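Phenolpthiocerol synthesis type-I polyketide synthase ppsA (Mycobacterium bovis, PDB 7AKC) probably loads extender units through this acyltransferase domain, as part of the polyketide synthase that makes the lipid core of phthiocerols and phenolphthiocerols. Local coordinates at residues G110-E115 with N266-Q271; Q272-A277 with Q299-T304. All coordinates share one frame; numbering follows the deposited sequence.

Contact 1: G110-E115 with N266-Q271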
loop_
_atom_site.group_PDB
_atom_site.type_symbol
_atom_site.label_atom_id
_atom_site.label_comp_id
_atom_site.label_asym_id
_atom_site.label_seq_id
_atom_site.Cartn_x
_atom_site.Cartn_y
_atom_site.Cartn_z
ATOM N N GLY A 110 -2.381 -0.825 5.989
ATOM C CA GLY A 110 -2.651 -0.131 4.735
ATOM C C GLY A 110 -1.425 -0.261 3.853
ATOM O O GLY A 110 -0.312 0.011 4.294
ATOM N N HIS A 111 -1.633 -0.644 2.596
ATOM C CA HIS A 111 -0.631 -0.840 1.555
ATOM C C HIS A 111 -0.640 0.398 0.653
ATOM O O HIS A 111 -1.691 0.776 0.116
ATOM C CB HIS A 111 -1.023 -2.092 0.774
ATOM C CG HIS A 111 -0.281 -2.358 -0.490
ATOM N ND1 HIS A 111 -0.633 -1.717 -1.684
ATOM C CD2 HIS A 111 0.661 -3.293 -0.759
ATOM C CE1 HIS A 111 0.155 -2.243 -2.616
ATOM N NE2 HIS A 111 0.961 -3.181 -2.101
ATOM N N SER A 112 0.529 1.054 0.501
ATOM C CA SER A 112 0.679 2.216 -0.352
ATOM C C SER A 112 -0.381 3.316 -0.016
ATOM O O SER A 112 -0.588 3.622 1.157
ATOM C CB SER A 112 0.687 1.772 -1.830
ATOM O OG SER A 112 0.790 2.862 -2.742
ATOM N N MET A 113 -1.103 3.831 -1.003
ATOM C CA MET A 113 -2.148 4.829 -0.795
ATOM C C MET A 113 -3.274 4.351 0.153
ATOM O O MET A 113 -3.993 5.171 0.712
ATOM C CB MET A 113 -2.694 5.303 -2.147
ATOM C CG MET A 113 -1.612 5.662 -3.160
ATOM S SD MET A 113 -0.802 7.241 -2.812
ATOM C CE MET A 113 0.740 6.658 -1.938
ATOM N N GLY A 114 -3.356 3.045 0.401
ATOM C CA GLY A 114 -4.330 2.434 1.295
ATOM C C GLY A 114 -4.121 2.739 2.768
ATOM O O GLY A 114 -5.014 2.486 3.581
ATOM N N GLU A 115 -2.921 3.237 3.141
ATOM C CA GLU A 115 -2.629 3.574 4.541
ATOM C C GLU A 115 -3.518 4.736 5.026
ATOM O O GLU A 115 -3.806 4.814 6.214
ATOM C CB GLU A 115 -1.129 3.869 4.743
ATOM C CG GLU A 115 -0.781 4.151 6.194
ATOM C CD GLU A 115 0.638 3.732 6.515
ATOM O OE1 GLU A 115 1.421 4.612 6.928
ATOM O OE2 GLU A 115 0.961 2.532 6.370
ATOM N N ASN A 266 8.394 6.915 0.265
ATOM C CA ASN A 266 9.100 5.738 0.750
ATOM C C ASN A 266 8.609 4.463 0.095
ATOM O O ASN A 266 7.439 4.377 -0.291
ATOM C CB ASN A 266 8.873 5.590 2.264
ATOM C CG ASN A 266 9.807 6.403 3.114
ATOM O OD1 ASN A 266 10.545 7.268 2.634
ATOM N ND2 ASN A 266 9.740 6.180 4.420
ATOM N N PRO A 267 9.456 3.422 0.057
ATOM C CA PRO A 267 8.951 2.100 -0.333
ATOM C C PRO A 267 7.809 1.662 0.614
ATOM O O PRO A 267 7.638 2.183 1.735
ATOM C CB PRO A 267 10.148 1.152 -0.105
ATOM C CG PRO A 267 11.279 1.971 0.212
ATOM C CD PRO A 267 10.852 3.381 0.507
ATOM N N VAL A 268 7.002 0.735 0.139
ATOM C CA VAL A 268 5.857 0.199 0.919
ATOM C C VAL A 268 6.340 -1.097 1.587
ATOM O O VAL A 268 6.624 -2.086 0.879
ATOM C CB VAL A 268 4.692 -0.122 -0.019
ATOM C CG1 VAL A 268 3.545 -0.768 0.774
ATOM C CG2 VAL A 268 4.226 1.127 -0.783
ATOM N N HIS A 269 6.484 -1.078 2.917
ATOM C CA HIS A 269 7.030 -2.209 3.686
ATOM C C HIS A 269 5.932 -3.211 4.007
ATOM O O HIS A 269 5.601 -3.444 5.165
ATOM C CB HIS A 269 7.781 -1.669 4.953
ATOM C CG HIS A 269 8.911 -0.742 4.606
ATOM N ND1 HIS A 269 8.711 0.615 4.367
ATOM C CD2 HIS A 269 10.210 -1.044 4.328
ATOM C CE1 HIS A 269 9.898 1.103 4.014
ATOM N NE2 HIS A 269 10.837 0.150 4.014
ATOM N N PHE A 270 5.270 -3.725 2.961
ATOM C CA PHE A 270 4.098 -4.587 3.120
ATOM C C PHE A 270 4.440 -5.924 3.694
ATOM O O PHE A 270 3.852 -6.344 4.705
ATOM C CB PHE A 270 3.390 -4.728 1.760
ATOM C CG PHE A 270 2.088 -5.486 1.859
ATOM C CD1 PHE A 270 1.012 -4.965 2.571
ATOM C CD2 PHE A 270 1.941 -6.718 1.250
ATOM C CE1 PHE A 270 -0.184 -5.658 2.665
ATOM C CE2 PHE A 270 0.766 -7.449 1.404
ATOM C CZ PHE A 270 -0.303 -6.911 2.102
ATOM N N GLN A 271 5.437 -6.636 3.077
ATOM C CA GLN A 271 5.854 -7.918 3.645
ATOM C C GLN A 271 6.216 -7.813 5.163
ATOM O O GLN A 271 5.815 -8.637 5.977
ATOM C CB GLN A 271 7.077 -8.383 2.857
ATOM C CG GLN A 271 7.711 -9.626 3.482
ATOM C CD GLN A 271 8.996 -9.992 2.802
ATOM O OE1 GLN A 271 9.197 -9.747 1.618
ATOM N NE2 GLN A 271 9.903 -10.586 3.574
#

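Contact 2: Q272-A277 with Q299-T304. With NA (sodium ion), chain C.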
loop_
_atom_site.group_PDB
_atom_site.type_symbol
_atom_site.label_atom_id
_atom_site.label_comp_id
_atom_site.label_asym_id
_atom_site.label_seq_id
_atom_site.Cartn_x
_atom_site.Cartn_y
_atom_site.Cartn_z
ATOM N N GLN A 272 6.953 -6.772 5.516
ATOM C CA GLN A 272 7.411 -6.571 6.885
ATOM C C GLN A 272 6.241 -6.345 7.818
ATOM O O GLN A 272 6.256 -6.884 8.922
ATOM C CB GLN A 272 8.390 -5.371 6.963
ATOM C CG GLN A 272 9.697 -5.524 6.139
ATOM C CD GLN A 272 9.573 -5.093 4.684
ATOM O OE1 GLN A 272 8.495 -4.882 4.138
ATOM N NE2 GLN A 272 10.712 -4.912 4.043
ATOM N N ALA A 273 5.219 -5.555 7.397
ATOM C CA ALA A 273 4.054 -5.335 8.257
ATOM C C ALA A 273 3.233 -6.625 8.423
ATOM O O ALA A 273 2.841 -6.971 9.530
ATOM C CB ALA A 273 3.174 -4.216 7.683
ATOM N N ILE A 274 2.985 -7.364 7.327
ATOM C CA ILE A 274 2.240 -8.630 7.407
ATOM C C ILE A 274 2.993 -9.633 8.325
ATOM O O ILE A 274 2.381 -10.274 9.173
ATOM C CB ILE A 274 2.102 -9.219 5.969
ATOM C CG1 ILE A 274 1.167 -8.354 5.083
ATOM C CG2 ILE A 274 1.609 -10.690 5.995
ATOM C CD1 ILE A 274 -0.348 -8.258 5.628
ATOM N N ALA A 275 4.300 -9.783 8.134
ATOM C CA ALA A 275 5.113 -10.697 8.940
ATOM C C ALA A 275 5.032 -10.343 10.419
ATOM O O ALA A 275 4.965 -11.227 11.278
ATOM C CB ALA A 275 6.565 -10.645 8.483
ATOM N N SER A 276 5.025 -9.037 10.727
ATOM C CA SER A 276 4.953 -8.606 12.143
ATOM C C SER A 276 3.591 -8.986 12.707
ATOM O O SER A 276 3.483 -9.484 13.832
ATOM C CB SER A 276 5.140 -7.100 12.242
ATOM O OG SER A 276 4.999 -6.655 13.583
ATOM N N ALA A 277 2.528 -8.727 11.942
ATOM C CA ALA A 277 1.166 -9.087 12.389
ATOM C C ALA A 277 1.065 -10.601 12.617
ATOM O O ALA A 277 0.576 -11.046 13.664
ATOM C CB ALA A 277 0.148 -8.631 11.326
ATOM N N GLN A 299 -2.431 -13.518 -2.242
ATOM C CA GLN A 299 -1.292 -14.432 -2.387
ATOM C C GLN A 299 -0.021 -13.841 -1.773
ATOM O O GLN A 299 0.732 -14.584 -1.147
ATOM C CB GLN A 299 -1.080 -14.938 -3.819
ATOM C CG GLN A 299 -0.126 -16.144 -3.873
ATOM C CD GLN A 299 -0.699 -17.420 -3.261
ATOM O OE1 GLN A 299 -1.794 -17.887 -3.629
ATOM N NE2 GLN A 299 0.050 -18.043 -2.357
ATOM N N ALA A 300 0.174 -12.510 -1.834
ATOM C CA ALA A 300 1.330 -11.872 -1.179
ATOM C C ALA A 300 1.286 -12.074 0.320
ATOM O O ALA A 300 2.333 -12.269 0.952
ATOM C CB ALA A 300 1.360 -10.379 -1.474
ATOM N N ILE A 301 0.076 -12.005 0.904
ATOM C CA ILE A 301 -0.091 -12.210 2.338
ATOM C C ILE A 301 0.344 -13.612 2.739
ATOM O O ILE A 301 1.182 -13.766 3.637
ATOM C CB ILE A 301 -1.555 -11.865 2.718
ATOM C CG1 ILE A 301 -1.739 -10.335 2.632
ATOM C CG2 ILE A 301 -1.962 -12.460 4.069
ATOM C CD1 ILE A 301 -3.225 -9.788 2.717
ATOM N N ILE A 302 -0.190 -14.630 2.031
ATOM C CA ILE A 302 0.111 -16.032 2.284
ATOM C C ILE A 302 1.574 -16.339 2.048
ATOM O O ILE A 302 2.177 -17.040 2.854
ATOM C CB ILE A 302 -0.776 -16.950 1.428
ATOM C CG1 ILE A 302 -2.249 -16.639 1.640
ATOM C CG2 ILE A 302 -0.479 -18.400 1.707
ATOM C CD1 ILE A 302 -3.140 -17.179 0.552
ATOM N N ASP A 303 2.160 -15.839 0.935
ATOM C CA ASP A 303 3.562 -16.100 0.641
ATOM C C ASP A 303 4.456 -15.559 1.766
ATOM O O ASP A 303 5.315 -16.286 2.245
ATOM C CB ASP A 303 3.965 -15.465 -0.703
ATOM C CG ASP A 303 3.347 -16.138 -1.931
ATOM O OD1 ASP A 303 2.852 -17.276 -1.799
ATOM O OD2 ASP A 303 3.373 -15.518 -3.032
ATOM N N THR A 304 4.175 -14.341 2.266
ATOM C CA THR A 304 4.953 -13.754 3.368
ATOM C C THR A 304 4.832 -14.603 4.656
ATOM O O THR A 304 5.839 -14.917 5.317
ATOM C CB THR A 304 4.493 -12.308 3.636
ATOM O OG1 THR A 304 4.945 -11.534 2.535
ATOM C CG2 THR A 304 5.084 -11.718 4.990
HETATM NA NA NA C . 2.445 -9.784 15.829
HETATM O O HOH W 1 1.605 -7.485 15.559
#

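Contact 1: G110-E115 with N266-Q271
His111 and Phe270 form a T-shaped aromatic pair. The imidazole edge points at one face of the phenyl ring, with the planes at 84° and the centroids 5.1 Å apart. The touching atom is His111 CD2, which lies off-centre over the rim, 3.7 Å from Phe270 CG. With CG anti to the backbone N (chi1 170°), the imidazole is carried over to Phe270.

The other contacts are van der Waals: Val268 lays both methyls against Ser112. CG1 sits 3.5 Å from Ser112 N and also lies over one face of the His111 ring. CG2 rests on Ser112 CB at 3.7 Å.

No hydrogen bond crosses the contact. Gly114 N and Glu115 N bond to His111 O and Ser112 O and tighten the turn. Ser112 OG bonds to His214 NE2, while His214 ND1 bonds to Asn266 O.

Gly110, Ser112 and Gly114 fit the GxSxG nucleophile elbow of acyltransferases, so Ser112 is probably the acyl-carrying serine. Its positive phi of 53° agrees with the strained elbow turn. Val268 gives the probable nucleophile an apolar flank, while Phe270 packs on adjacent His111. The Ser112-His214 bond is consistent with the family's serine-histidine dyad, and Asn266 O probably orients the ring.

Contact 2: Q272-A277 with Q299-T304
Ile274 meets Ile301 and Thr304 through aliphatic groups, and flat groups play no part in that meeting. The flat pair here lies on helix 298-308 itself. Gln299 NE2 donates to Asp303 OD1 at 3.0 Å and 165°, one helical turn on. Asp303 OD1 lies close to the Gln299 amide plane, but NE2 meets it from above the carboxylate plane, 44° out of it.

Across the contact, Ile274 uses two branches. CD1 reaches Ile301 CG1 at 3.9 Å, and the two side chains cross at about a right angle. CG2 touches Thr304 CG2 at 3.8 Å and also lies near the backbone oxygen of Ile301. The Thr304 methyl stands anti to its own backbone N, which puts it against the neighbouring helix. Thr304 CG2 also packs on Ala275 CB at 3.9 Å. The small Ala275 lets this methyl come close to the backbone, and Thr304 CG2 lies 3.8 Å from Ala275 N.

The short helical segments approach to 9.5 Å and cross at -58°. Farther along helix 270-278, Ser276 O binds a sodium ion at 2.3 Å. The carbonyls of Ser279, Ala281 and Gly283 and a water complete that site.

Ala273, Ile274 and Ala277 reach Ile109 of the parallel sheet. Helix 298-308 links the adjacent parallel strands 287-290 and 315-317 in a beta-alpha-beta crossover. The contact therefore joins two helices packed within the parallel alpha/beta part of an acyltransferase domain.

In the fold
Helix 270-278 runs through both contacts, whose centres are 12 Å apart. Contact 1 uses its start and the loop before it; contact 2 uses its next turns. Phe270 and Gln271 bridge the two. One face of Phe270 meets His111 in contact 1, while its far end packs on helix 298-308, with Phe270 CZ 3.8 Å from Ile301 CG1. Gln271 O lies 3.3 Å from Thr304 CG2. Contact 1 sits at the probable active site, near the centre of the chain. Contact 2 lies farther out, about 13 Å from that centre. The sodium bound at Ser276 lies 22.5 Å from Ser112 OG, so it is unlikely to touch the chemistry there directly.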